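Local coordinates for protein paenibacillus xanthan lyase (Paenibacillus, PDB 6F2P) that is a polysaccharide lyase that cleaves xanthan by elimination, probably at the terminal mannosyl–glucuronosyl linkage of its side chains, at residues Gly274-Asp278 with Met279-Arg283; Ile285-His288 with Gly289-Asp292; Asp418-Gln421 with Phe422-Phe426; Leu473-Val476 with Gly477-Leu480; Leu525-Gly529 with Thr530-Gly534. All coordinates share one frame; numbering follows the deposited sequence.

Contact 1: Gly274-Asp278 with Met279-Arg283; sequences GNLMD and MVRGR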
loop_
_atom_site.group_PDB
_atom_site.type_symbol
_atom_site.label_atom_id
_atom_site.label_comp_id
_atom_site.label_asym_id
_atom_site.label_seq_id
_atom_site.Cartn_x
_atom_site.Cartn_y
_atom_site.Cartn_z
ATOM N N GLY A 274 9.264 -13.053 -19.520
ATOM C CA GLY A 274 10.240 -14.024 -19.063
ATOM C C GLY A 274 11.162 -13.504 -17.983
ATOM O O GLY A 274 12.047 -14.220 -17.514
ATOM N N ASN A 275 10.957 -12.252 -17.595
ATOM C CA ASN A 275 11.770 -11.610 -16.573
ATOM C C ASN A 275 10.979 -11.388 -15.293
ATOM O O ASN A 275 9.985 -10.664 -15.286
ATOM C CB ASN A 275 12.286 -10.270 -17.093
ATOM C CG ASN A 275 13.206 -10.424 -18.276
ATOM O OD1 ASN A 275 14.076 -11.296 -18.288
ATOM N ND2 ASN A 275 13.021 -9.587 -19.283
ATOM N N LEU A 276 11.413 -12.013 -14.207
ATOM C CA LEU A 276 10.790 -11.777 -12.916
ATOM C C LEU A 276 11.355 -10.476 -12.404
ATOM O O LEU A 276 12.564 -10.355 -12.259
ATOM C CB LEU A 276 11.118 -12.915 -11.957
ATOM C CG LEU A 276 10.451 -12.888 -10.581
ATOM C CD1 LEU A 276 8.951 -12.778 -10.708
ATOM C CD2 LEU A 276 10.829 -14.143 -9.794
ATOM N N MET A 277 10.493 -9.496 -12.152
ATOM C CA MET A 277 10.945 -8.149 -11.792
ATOM C C MET A 277 11.818 -8.116 -10.541
ATOM O O MET A 277 11.428 -8.610 -9.483
ATOM C CB MET A 277 9.753 -7.206 -11.623
ATOM C CG MET A 277 8.983 -6.975 -12.902
ATOM S SD MET A 277 7.662 -5.773 -12.704
ATOM C CE MET A 277 6.979 -5.820 -14.352
ATOM N N ASP A 278 12.998 -7.519 -10.674
ATOM C CA ASP A 278 13.986 -7.494 -9.595
ATOM C C ASP A 278 13.509 -6.792 -8.325
ATOM O O ASP A 278 14.007 -7.069 -7.232
ATOM C CB ASP A 278 15.270 -6.831 -10.085
ATOM C CG ASP A 278 16.017 -7.681 -11.089
ATOM O OD1 ASP A 278 15.933 -8.924 -10.996
ATOM O OD2 ASP A 278 16.685 -7.103 -11.970
ATOM N N MET A 279 12.547 -5.884 -8.462
ATOM C CA MET A 279 12.110 -5.105 -7.317
ATOM C C MET A 279 11.374 -5.953 -6.279
ATOM O O MET A 279 11.232 -5.535 -5.133
ATOM C CB MET A 279 11.266 -3.914 -7.755
ATOM C CG MET A 279 9.874 -4.256 -8.258
ATOM S SD MET A 279 9.006 -2.760 -8.780
ATOM C CE MET A 279 7.395 -3.423 -9.213
ATOM N N VAL A 280 10.921 -7.145 -6.666
ATOM C CA VAL A 280 10.310 -8.051 -5.696
ATOM C C VAL A 280 11.207 -9.224 -5.327
ATOM O O VAL A 280 10.741 -10.170 -4.687
ATOM C CB VAL A 280 8.945 -8.628 -6.168
ATOM C CG1 VAL A 280 7.955 -7.508 -6.478
ATOM C CG2 VAL A 280 9.124 -9.558 -7.359
ATOM N N ARG A 281 12.478 -9.175 -5.721
ATOM C CA ARG A 281 13.368 -10.302 -5.473
ATOM C C ARG A 281 14.313 -10.067 -4.296
ATOM O O ARG A 281 15.198 -10.888 -4.023
ATOM C CB ARG A 281 14.143 -10.684 -6.736
ATOM C CG ARG A 281 13.248 -11.071 -7.893
ATOM C CD ARG A 281 13.995 -11.792 -8.999
ATOM N NE ARG A 281 15.200 -11.092 -9.438
ATOM C CZ ARG A 281 16.442 -11.541 -9.246
ATOM N NH1 ARG A 281 16.644 -12.692 -8.623
ATOM N NH2 ARG A 281 17.487 -10.842 -9.678
ATOM N N GLY A 282 14.098 -8.966 -3.582
ATOM C CA GLY A 282 14.895 -8.645 -2.411
ATOM C C GLY A 282 16.387 -8.782 -2.637
ATOM O O GLY A 282 16.917 -8.333 -3.666
ATOM N N ARG A 283 17.066 -9.435 -1.696
ATOM C CA ARG A 283 18.525 -9.528 -1.751
ATOM C C ARG A 283 19.026 -10.384 -2.909
ATOM O O ARG A 283 20.217 -10.378 -3.221
ATOM C CB ARG A 283 19.100 -10.034 -0.429
ATOM C CG ARG A 283 18.959 -11.525 -0.181
ATOM C CD ARG A 283 19.483 -11.859 1.210
ATOM N NE ARG A 283 19.565 -13.296 1.420
ATOM C CZ ARG A 283 18.629 -14.024 2.024
ATOM N NH1 ARG A 283 17.537 -13.442 2.496
ATOM N NH2 ARG A 283 18.790 -15.336 2.160
HETATM O O HOH W 1 15.575 -6.229 -4.881
#

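Contact 2: Ile285-His288 with Gly289-Asp292; sequences ISRH and GLQD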
loop_
_atom_site.group_PDB
_atom_site.type_symbol
_atom_site.label_atom_id
_atom_site.label_comp_id
_atom_site.label_asym_id
_atom_site.label_seq_id
_atom_site.Cartn_x
_atom_site.Cartn_y
_atom_site.Cartn_z
ATOM N N ILE A 285 18.841 -10.054 -6.009
ATOM C CA ILE A 285 19.275 -9.361 -7.214
ATOM C C ILE A 285 20.786 -9.431 -7.303
ATOM O O ILE A 285 21.357 -9.162 -8.358
ATOM C CB ILE A 285 18.824 -7.886 -7.254
ATOM C CG1 ILE A 285 19.373 -7.110 -6.050
ATOM C CG2 ILE A 285 17.310 -7.794 -7.318
ATOM C CD1 ILE A 285 19.200 -5.594 -6.164
ATOM N N SER A 286 21.422 -9.805 -6.192
ATOM C CA SER A 286 22.879 -9.925 -6.133
ATOM C C SER A 286 23.407 -11.320 -6.442
ATOM O O SER A 286 24.577 -11.586 -6.222
ATOM C CB SER A 286 23.407 -9.490 -4.765
ATOM O OG SER A 286 23.039 -10.414 -3.759
ATOM N N ARG A 287 22.560 -12.212 -6.946
ATOM C CA ARG A 287 23.014 -13.559 -7.308
ATOM C C ARG A 287 23.215 -13.680 -8.812
ATOM O O ARG A 287 22.256 -13.600 -9.583
ATOM C CB ARG A 287 22.039 -14.625 -6.792
ATOM C CG ARG A 287 22.043 -14.716 -5.287
ATOM C CD ARG A 287 20.949 -15.601 -4.734
ATOM N NE ARG A 287 20.978 -15.563 -3.272
ATOM C CZ ARG A 287 19.987 -15.966 -2.481
ATOM N NH1 ARG A 287 18.869 -16.453 -3.003
ATOM N NH2 ARG A 287 20.116 -15.877 -1.162
ATOM N N HIS A 288 24.464 -13.873 -9.228
ATOM C CA HIS A 288 24.793 -13.878 -10.653
ATOM C C HIS A 288 24.097 -14.993 -11.410
ATOM O O HIS A 288 23.753 -14.835 -12.576
ATOM C CB HIS A 288 26.303 -13.952 -10.878
ATOM C CG HIS A 288 26.926 -15.242 -10.447
ATOM N ND1 HIS A 288 27.142 -16.289 -11.317
ATOM C CD2 HIS A 288 27.392 -15.648 -9.241
ATOM C CE1 HIS A 288 27.707 -17.288 -10.662
ATOM N NE2 HIS A 288 27.867 -16.927 -9.403
ATOM N N GLY A 289 23.889 -16.121 -10.742
ATOM C CA GLY A 289 23.261 -17.263 -11.378
ATOM C C GLY A 289 21.750 -17.174 -11.305
ATOM O O GLY A 289 21.037 -18.069 -11.762
ATOM N N LEU A 290 21.256 -16.088 -10.728
ATOM C CA LEU A 290 19.830 -15.958 -10.501
ATOM C C LEU A 290 19.335 -14.573 -10.887
ATOM O O LEU A 290 18.593 -13.930 -10.143
ATOM C CB LEU A 290 19.516 -16.255 -9.041
ATOM C CG LEU A 290 18.113 -16.749 -8.715
ATOM C CD1 LEU A 290 17.706 -17.890 -9.644
ATOM C CD2 LEU A 290 18.089 -17.182 -7.260
ATOM N N GLN A 291 19.753 -14.122 -12.064
ATOM C CA GLN A 291 19.270 -12.865 -12.613
ATOM C C GLN A 291 17.809 -13.001 -13.054
ATOM O O GLN A 291 17.289 -14.115 -13.150
ATOM C CB GLN A 291 20.184 -12.410 -13.749
ATOM C CG GLN A 291 21.600 -12.147 -13.258
ATOM C CD GLN A 291 22.574 -11.788 -14.363
ATOM O OE1 GLN A 291 22.544 -10.682 -14.904
ATOM N NE2 GLN A 291 23.455 -12.722 -14.694
ATOM N N ASP A 292 17.158 -11.873 -13.325
ATOM C CA ASP A 292 15.700 -11.838 -13.498
ATOM C C ASP A 292 15.106 -12.884 -14.454
ATOM O O ASP A 292 14.060 -13.483 -14.152
ATOM C CB ASP A 292 15.202 -10.415 -13.824
ATOM C CG ASP A 292 15.681 -9.904 -15.174
ATOM O OD1 ASP A 292 16.581 -10.527 -15.780
ATOM O OD2 ASP A 292 15.147 -8.864 -15.626
HETATM O O HOH W 2 21.327 -15.677 -14.225
#

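Contact 3: Asp418-Gln421 with Phe422-Phe426; sequences DLSQ and FNDHF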
loop_
_atom_site.group_PDB
_atom_site.type_symbol
_atom_site.label_atom_id
_atom_site.label_comp_id
_atom_site.label_asym_id
_atom_site.label_seq_id
_atom_site.Cartn_x
_atom_site.Cartn_y
_atom_site.Cartn_z
ATOM N N ASP A 418 13.834 -5.130 -25.000
ATOM C CA ASP A 418 15.207 -5.415 -24.620
ATOM C C ASP A 418 15.185 -6.359 -23.427
ATOM O O ASP A 418 15.425 -5.943 -22.292
ATOM C CB ASP A 418 15.940 -4.119 -24.267
ATOM C CG ASP A 418 17.408 -4.339 -23.984
ATOM O OD1 ASP A 418 17.904 -5.450 -24.240
ATOM O OD2 ASP A 418 18.067 -3.397 -23.508
ATOM N N LEU A 419 14.902 -7.631 -23.698
ATOM C CA LEU A 419 14.666 -8.629 -22.654
ATOM C C LEU A 419 15.831 -8.806 -21.690
ATOM O O LEU A 419 15.643 -9.259 -20.560
ATOM C CB LEU A 419 14.302 -9.987 -23.272
ATOM C CG LEU A 419 13.099 -10.008 -24.221
ATOM C CD1 LEU A 419 12.732 -11.435 -24.567
ATOM C CD2 LEU A 419 11.912 -9.271 -23.624
ATOM N N SER A 420 17.033 -8.450 -22.129
ATOM C CA SER A 420 18.221 -8.742 -21.336
ATOM C C SER A 420 18.661 -7.558 -20.488
ATOM O O SER A 420 19.654 -7.645 -19.766
ATOM C CB SER A 420 19.377 -9.194 -22.234
ATOM O OG SER A 420 19.948 -8.085 -22.899
ATOM N N GLN A 421 17.916 -6.460 -20.586
ATOM C CA GLN A 421 18.289 -5.206 -19.944
ATOM C C GLN A 421 18.827 -5.364 -18.524
ATOM O O GLN A 421 19.874 -4.815 -18.189
ATOM C CB GLN A 421 17.113 -4.225 -19.960
ATOM C CG GLN A 421 17.377 -2.916 -19.225
ATOM C CD GLN A 421 18.533 -2.125 -19.819
ATOM O OE1 GLN A 421 19.176 -1.337 -19.129
ATOM N NE2 GLN A 421 18.802 -2.333 -21.102
ATOM N N PHE A 422 18.122 -6.130 -17.701
ATOM C CA PHE A 422 18.468 -6.223 -16.287
ATOM C C PHE A 422 19.178 -7.519 -15.940
ATOM O O PHE A 422 19.559 -7.734 -14.787
ATOM C CB PHE A 422 17.230 -6.024 -15.410
ATOM C CG PHE A 422 16.572 -4.693 -15.609
ATOM C CD1 PHE A 422 17.202 -3.531 -15.200
ATOM C CD2 PHE A 422 15.343 -4.598 -16.231
ATOM C CE1 PHE A 422 16.615 -2.301 -15.398
ATOM C CE2 PHE A 422 14.750 -3.369 -16.424
ATOM C CZ PHE A 422 15.387 -2.219 -16.005
ATOM N N ASN A 423 19.340 -8.386 -16.935
ATOM C CA ASN A 423 20.240 -9.527 -16.810
ATOM C C ASN A 423 21.491 -9.269 -17.656
ATOM O O ASN A 423 21.817 -8.109 -17.919
ATOM C CB ASN A 423 19.543 -10.857 -17.145
ATOM C CG ASN A 423 18.714 -10.790 -18.411
ATOM O OD1 ASN A 423 19.221 -11.024 -19.508
ATOM N ND2 ASN A 423 17.420 -10.486 -18.265
ATOM N N ASP A 424 22.199 -10.318 -18.066
ATOM C CA ASP A 424 23.404 -10.130 -18.872
ATOM C C ASP A 424 24.399 -9.237 -18.106
ATOM O O ASP A 424 25.104 -8.409 -18.686
ATOM C CB ASP A 424 23.013 -9.553 -20.240
ATOM C CG ASP A 424 24.197 -9.308 -21.156
ATOM O OD1 ASP A 424 25.142 -10.136 -21.177
ATOM O OD2 ASP A 424 24.169 -8.260 -21.848
ATOM N N HIS A 425 24.412 -9.410 -16.785
ATOM C CA HIS A 425 25.327 -8.709 -15.882
ATOM C C HIS A 425 25.043 -7.230 -15.679
ATOM O O HIS A 425 25.950 -6.476 -15.323
ATOM C CB HIS A 425 26.787 -8.907 -16.294
ATOM C CG HIS A 425 27.153 -10.340 -16.498
ATOM N ND1 HIS A 425 27.076 -11.277 -15.491
ATOM C CD2 HIS A 425 27.561 -11.008 -17.605
ATOM C CE1 HIS A 425 27.432 -12.459 -15.962
ATOM N NE2 HIS A 425 27.733 -12.319 -17.242
ATOM N N PHE A 426 23.793 -6.821 -15.889
ATOM C CA PHE A 426 23.362 -5.472 -15.525
ATOM C C PHE A 426 23.843 -5.065 -14.117
ATOM O O PHE A 426 24.509 -4.038 -13.948
ATOM C CB PHE A 426 21.832 -5.334 -15.623
ATOM C CG PHE A 426 21.296 -4.093 -14.960
ATOM C CD1 PHE A 426 21.215 -2.902 -15.663
ATOM C CD2 PHE A 426 20.902 -4.111 -13.625
ATOM C CE1 PHE A 426 20.755 -1.762 -15.061
ATOM C CE2 PHE A 426 20.436 -2.969 -13.014
ATOM C CZ PHE A 426 20.355 -1.790 -13.737
HETATM O O HOH W 3 15.605 -7.740 -18.089
#

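Contact 4: Leu473-Val476 with Gly477-Leu480; sequences LHTV and GKSL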
loop_
_atom_site.group_PDB
_atom_site.type_symbol
_atom_site.label_atom_id
_atom_site.label_comp_id
_atom_site.label_asym_id
_atom_site.label_seq_id
_atom_site.Cartn_x
_atom_site.Cartn_y
_atom_site.Cartn_z
ATOM N N LEU A 473 10.375 10.494 0.332
ATOM C CA LEU A 473 11.678 9.936 0.615
ATOM C C LEU A 473 12.289 10.597 1.836
ATOM O O LEU A 473 12.192 11.807 2.007
ATOM C CB LEU A 473 12.600 10.144 -0.584
ATOM C CG LEU A 473 14.074 9.827 -0.325
ATOM C CD1 LEU A 473 14.249 8.351 0.015
ATOM C CD2 LEU A 473 14.933 10.205 -1.523
ATOM N N HIS A 474 12.895 9.794 2.696
ATOM C CA HIS A 474 13.823 10.306 3.691
ATOM C C HIS A 474 14.915 9.272 3.893
ATOM O O HIS A 474 14.737 8.322 4.659
ATOM C CB HIS A 474 13.137 10.576 5.022
ATOM C CG HIS A 474 14.063 11.151 6.051
ATOM N ND1 HIS A 474 13.776 11.137 7.401
ATOM C CD2 HIS A 474 15.267 11.753 5.925
ATOM C CE1 HIS A 474 14.771 11.707 8.061
ATOM N NE2 HIS A 474 15.690 12.086 7.192
ATOM N N THR A 475 16.023 9.453 3.182
ATOM C CA THR A 475 17.163 8.545 3.241
ATOM C C THR A 475 17.559 8.272 4.684
ATOM O O THR A 475 17.691 9.207 5.477
ATOM C CB THR A 475 18.367 9.139 2.485
ATOM O OG1 THR A 475 17.934 9.623 1.205
ATOM C CG2 THR A 475 19.443 8.084 2.279
ATOM N N VAL A 476 17.729 7.002 5.048
ATOM C CA VAL A 476 18.059 6.711 6.441
ATOM C C VAL A 476 19.511 7.083 6.718
ATOM O O VAL A 476 20.391 6.858 5.884
ATOM C CB VAL A 476 17.719 5.259 6.878
ATOM C CG1 VAL A 476 16.518 4.732 6.110
ATOM C CG2 VAL A 476 18.886 4.351 6.693
ATOM N N GLY A 477 19.752 7.699 7.871
ATOM C CA GLY A 477 21.085 8.180 8.199
ATOM C C GLY A 477 21.456 9.480 7.495
ATOM O O GLY A 477 22.566 9.988 7.655
ATOM N N LYS A 478 20.527 10.025 6.717
ATOM C CA LYS A 478 20.768 11.284 6.032
ATOM C C LYS A 478 19.670 12.292 6.346
ATOM O O LYS A 478 18.621 11.934 6.888
ATOM C CB LYS A 478 20.867 11.058 4.526
ATOM C CG LYS A 478 21.875 9.976 4.110
ATOM C CD LYS A 478 23.284 10.302 4.538
ATOM C CE LYS A 478 24.289 9.383 3.834
ATOM N NZ LYS A 478 25.687 9.542 4.367
ATOM N N SER A 479 19.911 13.559 6.028
ATOM C CA SER A 479 18.868 14.558 6.207
ATOM C C SER A 479 17.996 14.569 4.960
ATOM O O SER A 479 16.831 14.981 5.011
ATOM C CB SER A 479 19.457 15.945 6.443
ATOM O OG SER A 479 20.148 16.407 5.294
ATOM N N LEU A 480 18.578 14.107 3.851
ATOM C CA LEU A 480 17.939 14.146 2.541
ATOM C C LEU A 480 16.494 13.715 2.615
ATOM O O LEU A 480 16.166 12.696 3.220
ATOM C CB LEU A 480 18.685 13.273 1.521
ATOM C CG LEU A 480 18.014 13.234 0.141
ATOM C CD1 LEU A 480 17.869 14.636 -0.449
ATOM C CD2 LEU A 480 18.737 12.323 -0.843
#

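Contact 5: Leu525-Gly529 with Thr530-Gly534; sequences LIVNG and TAKPG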
loop_
_atom_site.group_PDB
_atom_site.type_symbol
_atom_site.label_atom_id
_atom_site.label_comp_id
_atom_site.label_asym_id
_atom_site.label_seq_id
_atom_site.Cartn_x
_atom_site.Cartn_y
_atom_site.Cartn_z
ATOM N N LEU A 525 21.840 8.693 -29.342
ATOM C CA LEU A 525 21.236 9.601 -28.379
ATOM C C LEU A 525 20.930 10.910 -29.074
ATOM O O LEU A 525 21.834 11.686 -29.362
ATOM C CB LEU A 525 22.158 9.849 -27.189
ATOM C CG LEU A 525 21.567 10.786 -26.122
ATOM C CD1 LEU A 525 20.637 10.054 -25.152
ATOM C CD2 LEU A 525 22.651 11.512 -25.346
ATOM N N ILE A 526 19.653 11.151 -29.348
ATOM C CA ILE A 526 19.245 12.369 -30.027
ATOM C C ILE A 526 18.627 13.331 -29.034
ATOM O O ILE A 526 17.670 12.982 -28.345
ATOM C CB ILE A 526 18.273 12.060 -31.174
ATOM C CG1 ILE A 526 18.955 11.118 -32.165
ATOM C CG2 ILE A 526 17.840 13.338 -31.865
ATOM C CD1 ILE A 526 18.107 10.732 -33.329
ATOM N N VAL A 527 19.186 14.536 -28.953
ATOM C CA VAL A 527 18.753 15.528 -27.969
ATOM C C VAL A 527 18.278 16.798 -28.648
ATOM O O VAL A 527 19.007 17.376 -29.451
ATOM C CB VAL A 527 19.902 15.902 -27.028
ATOM C CG1 VAL A 527 19.455 16.976 -26.053
ATOM C CG2 VAL A 527 20.404 14.679 -26.303
ATOM N N ASN A 528 17.070 17.240 -28.307
ATOM C CA ASN A 528 16.422 18.364 -28.990
ATOM C C ASN A 528 16.511 18.239 -30.509
ATOM O O ASN A 528 16.767 19.220 -31.209
ATOM C CB ASN A 528 17.000 19.713 -28.538
ATOM C CG ASN A 528 16.667 20.049 -27.090
ATOM O OD1 ASN A 528 15.894 19.353 -26.433
ATOM N ND2 ASN A 528 17.248 21.133 -26.591
ATOM N N GLY A 529 16.343 17.021 -31.012
ATOM C CA GLY A 529 16.358 16.786 -32.444
ATOM C C GLY A 529 17.738 16.735 -33.070
ATOM O O GLY A 529 17.866 16.682 -34.293
ATOM N N THR A 530 18.773 16.739 -32.239
ATOM C CA THR A 530 20.146 16.733 -32.737
ATOM C C THR A 530 20.951 15.566 -32.154
ATOM O O THR A 530 21.019 15.402 -30.936
ATOM C CB THR A 530 20.848 18.078 -32.438
ATOM O OG1 THR A 530 20.144 19.144 -33.096
ATOM C CG2 THR A 530 22.301 18.056 -32.910
ATOM N N ALA A 531 21.538 14.756 -33.034
ATOM C CA ALA A 531 22.346 13.603 -32.625
ATOM C C ALA A 531 23.584 14.004 -31.829
ATOM O O ALA A 531 24.313 14.912 -32.216
ATOM C CB ALA A 531 22.754 12.769 -33.847
ATOM N N LYS A 532 23.820 13.323 -30.716
ATOM C CA LYS A 532 25.039 13.521 -29.946
ATOM C C LYS A 532 26.091 12.505 -30.390
ATOM O O LYS A 532 25.760 11.518 -31.047
ATOM C CB LYS A 532 24.745 13.345 -28.459
ATOM C CG LYS A 532 23.893 14.435 -27.853
ATOM C CD LYS A 532 24.646 15.745 -27.722
ATOM C CE LYS A 532 23.842 16.739 -26.900
ATOM N NZ LYS A 532 24.450 18.091 -26.874
ATOM N N PRO A 533 27.367 12.748 -30.051
ATOM C CA PRO A 533 28.424 11.762 -30.316
ATOM C C PRO A 533 28.094 10.401 -29.698
ATOM O O PRO A 533 27.670 10.360 -28.545
ATOM C CB PRO A 533 29.641 12.368 -29.611
ATOM C CG PRO A 533 29.394 13.822 -29.625
ATOM C CD PRO A 533 27.911 14.005 -29.505
ATOM N N GLY A 534 28.285 9.315 -30.442
ATOM C CA GLY A 534 27.938 7.989 -29.951
ATOM C C GLY A 534 29.091 7.208 -29.341
ATOM O O GLY A 534 28.986 6.007 -29.086
HETATM O O HOH W 4 19.290 20.824 -31.138
#

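Contact 1: Gly274-Asp278 with Met279-Arg283
A short 3-10 turn, which leads the chain out of strand 275-276 in the N-terminal helical domain of this family 8 lyase, sets Asp278 beside Arg281 in a buried salt bridge. Two backbone bonds of the i to i+3 type wind the turn: Val280 N donates to Met277 O (3.2 Å), and Arg281 N to Asp278 O (3.0 Å). Asp278 and Arg281 therefore point the same way and lie side by side. The arginine chain kinks at its third torsion (chi3 -51°), which swings the guanidinium edge onto the carboxylate, their planes 56° apart. One oxygen takes the whole grip. Arg281 NE reaches the anti lone pair of Asp278 OD1 at 2.8 Å, while Arg281 NH2 meets the same Asp278 OD1 at 2.8 Å from above the carboxylate plane. The other oxygen, OD2, is taken by Trp427 NE1. The aliphatic part of Arg281 is used as well, its CD packing 4.0 Å from Leu276 CD2 and its CG 3.4 Å from Met277 O. Water 1 donates to both Asp278 O and Gly282 O and so bridges the end of the turn. Met277 and Met279 approach through SD and CE, next to Val374 of strand 372-377. With a methionine in place of Arg281, Asp278 OD1 would probably lose both N-H partners and its carboxylate would be left in the interior without a countercharge. The pairing probably balances two buried charges, and with OD1 held by Arg281 and OD2 by Trp427 the carboxylate has little freedom to turn.

Contact 2: Ile285-His288 with Gly289-Asp292
Arg287 and Leu290 run side by side at the two ends of a tight turn just before helix 292-307, for which Gln291 is the N-cap residue. The turn is closed by Leu290 N donating to Arg287 O at 2.9 Å. Beyond it the two side chains stay alongside each other, CB of Arg287 lying 3.8 Å from CB of Leu290. The arginine is extended from CG to NE and carries its head past the leucine to a salt bridge with Glu400. His288 takes a different course: its CG sits between the backbone N and the carbonyl carbon (chi1 67°), a conformation that folds the ring back so that Gly289 N lies over one face. Trp589 meets this ring edge-to-face. Gln291 reaches backwards with a chain extended beyond CG, and its NE2 donates to His288 O at 3.0 Å, in the carbonyl plane and on a lone pair. Its OE1 accepts from His425 N, in the loop 422-426. Shortening Gln291 to an alanine is likely to leave His288 O and His425 N without their amide partner and remove one of the ties between this turn and that loop. Water 2 closes a second bridge, donating to His288 O at 3.1 Å and accepting from Gln291 N at 3.1 Å.

Contact 3: Asp418-Gln421 with Phe422-Phe426
Gln421 lays its CG over the face of the Phe422 ring in a CH-pi contact, 3.7 Å from the centroid and only 6° off the ring normal. The glutamine chain leaves the backbone N on the far side (chi1 176°) and then bends at chi2, which brings its amide perpendicular to the ring. That amide is held at both ends: NE2 donates to Asp418 OD2 at 2.7 Å, from above the carboxylate plane, and OE1 accepts from Lys516 N. Phe422 in turn points CD1 at the centre of one face of the Phe426 ring. The backbone beneath makes two overlapping type I turns, Asp418-Gln421 and Ser420-Asn423, followed by a type I' turn to Phe426. Asn423 folds back over them, its ND2 donating to a lone pair of Leu419 O at 3.2 Å, and ND2 also bonds Asp292 OD1. Water 3 links Leu419 O (2.9 Å) to Phe422 N (3.0 Å). Asn423 N adds a weak bond to Ser420 O. Since Leu419 O also receives Asn275 ND2, one carbonyl gathers two side-chain amides and a water, so a loop with no regular strand or helix is held largely by polar bonds, some of them to Asn275 and Asp292 of the helical domain.

Contact 4: Leu473-Val476 with Gly477-Leu480
Leu473, near the end of strand 466-474, meets the returning chain through its CD2, 4.4 Å from CD2 of Leu480, in a small apolar contact completed by residues of strand 439-441. His474 follows with CG anti to the backbone N (chi1 -178°), which carries the imidazole across to the carbonyls of the second segment. Its CD2 comes edge-on and in the ring plane to Leu480 O, at 3.0 Å. NE2 makes a weak hydrogen bond with Lys478 O (3.0 Å), while ND1 is bonded more firmly to Asp453. Thr475 opens the type II turn that ends at Lys478, and its O accepts Lys478 N at 3.2 Å; its N makes a weak bond to Leu480 O. The threonine branches part: CG2 crosses the aliphatic chain of Lys478, 3.6 Å from its CG, and OG1 lies 3.5 Å from Leu480 CD2. Val476 and Gly477 occupy the corner of the turn. Gly477 has positive phi, and a CB there would run into Val476 O. The reversal joins neighbouring antiparallel strands, 466-474 and 481-488, of the large sheet in the super-sandwich domain. Leu480 O draws on Thr475 N, on the CA-H of His474 and on the edge of the imidazole. Asp453 at ND1 and the carbonyls around the far edge would be expected to polarise the ring and could favour its protonated form, though the NE2 bond is weak.

Contact 5: Leu525-Gly529 with Thr530-Gly534
Three backbone hydrogen bonds close a beta hairpin with a two-residue loop, made of strands 525-527 and 530-531, at one edge of the large antiparallel sheet in the super-sandwich domain. Val527 and Thr530 form the hydrogen-bonded pair beside the turn: Val527 N donates to Thr530 O at 2.8 Å, and Thr530 N returns to Val527 O at 2.9 Å. Further out, Lys532 N reaches Leu525 O at 2.9 Å, nearly in line with the carbonyl bond. Ile526 and Ala531 make the non-hydrogen-bonded pair between them. The corner is a type I' turn in which Asn528 and Gly529 both take positive phi. The Asn528 side chain leaves the hairpin to bond Asn546 of the neighbouring strand 545-550 and Gly544 just before it. Packing divides over the two faces. On the face of Val527 and Thr530, the lysine doubles back at its second torsion (chi2 -71°), so that its aliphatic stem crosses Val527, with Lys532 CG 3.8 Å from Val527 CG2. The same Lys532 CG also lies 4.0 Å from Leu525 CD2. Its charged end goes on to a salt bridge with Glu540, and Trp538 and Met542 border the stem. On the other face, Ile526 sets CG2 against the backbone of the second strand, 3.5 Å from Thr530 N, and CG1 reaches loosely to the methyl of Ala531. At the solvent-facing corner, water 4 spans the turn, lying 3.0 Å from Asn528 O and 2.7 Å from Thr530 OG1.

Contacts 1, 2 and 3 form one cluster, their centres 9 to 12 Å apart, where the helical domain meets the super-sandwich domain. Contact 1 is the buried one and relies on a paired charge; contact 2 lies nearer the surface, and contact 3 is partly buried, both using amides, carbonyls and bridging waters. Asn275, Gln291 and Asp292 reach across to the loop 418-426, so the three join two domains. Contacts 4 and 5 stand apart, about 24 Å from each other at the nearest atoms, and are reversals in the same large sheet. Contact 4 mixes weak bonds with apolar packing, whereas contact 5, farthest from the chain centre, rests on regular strand pairing.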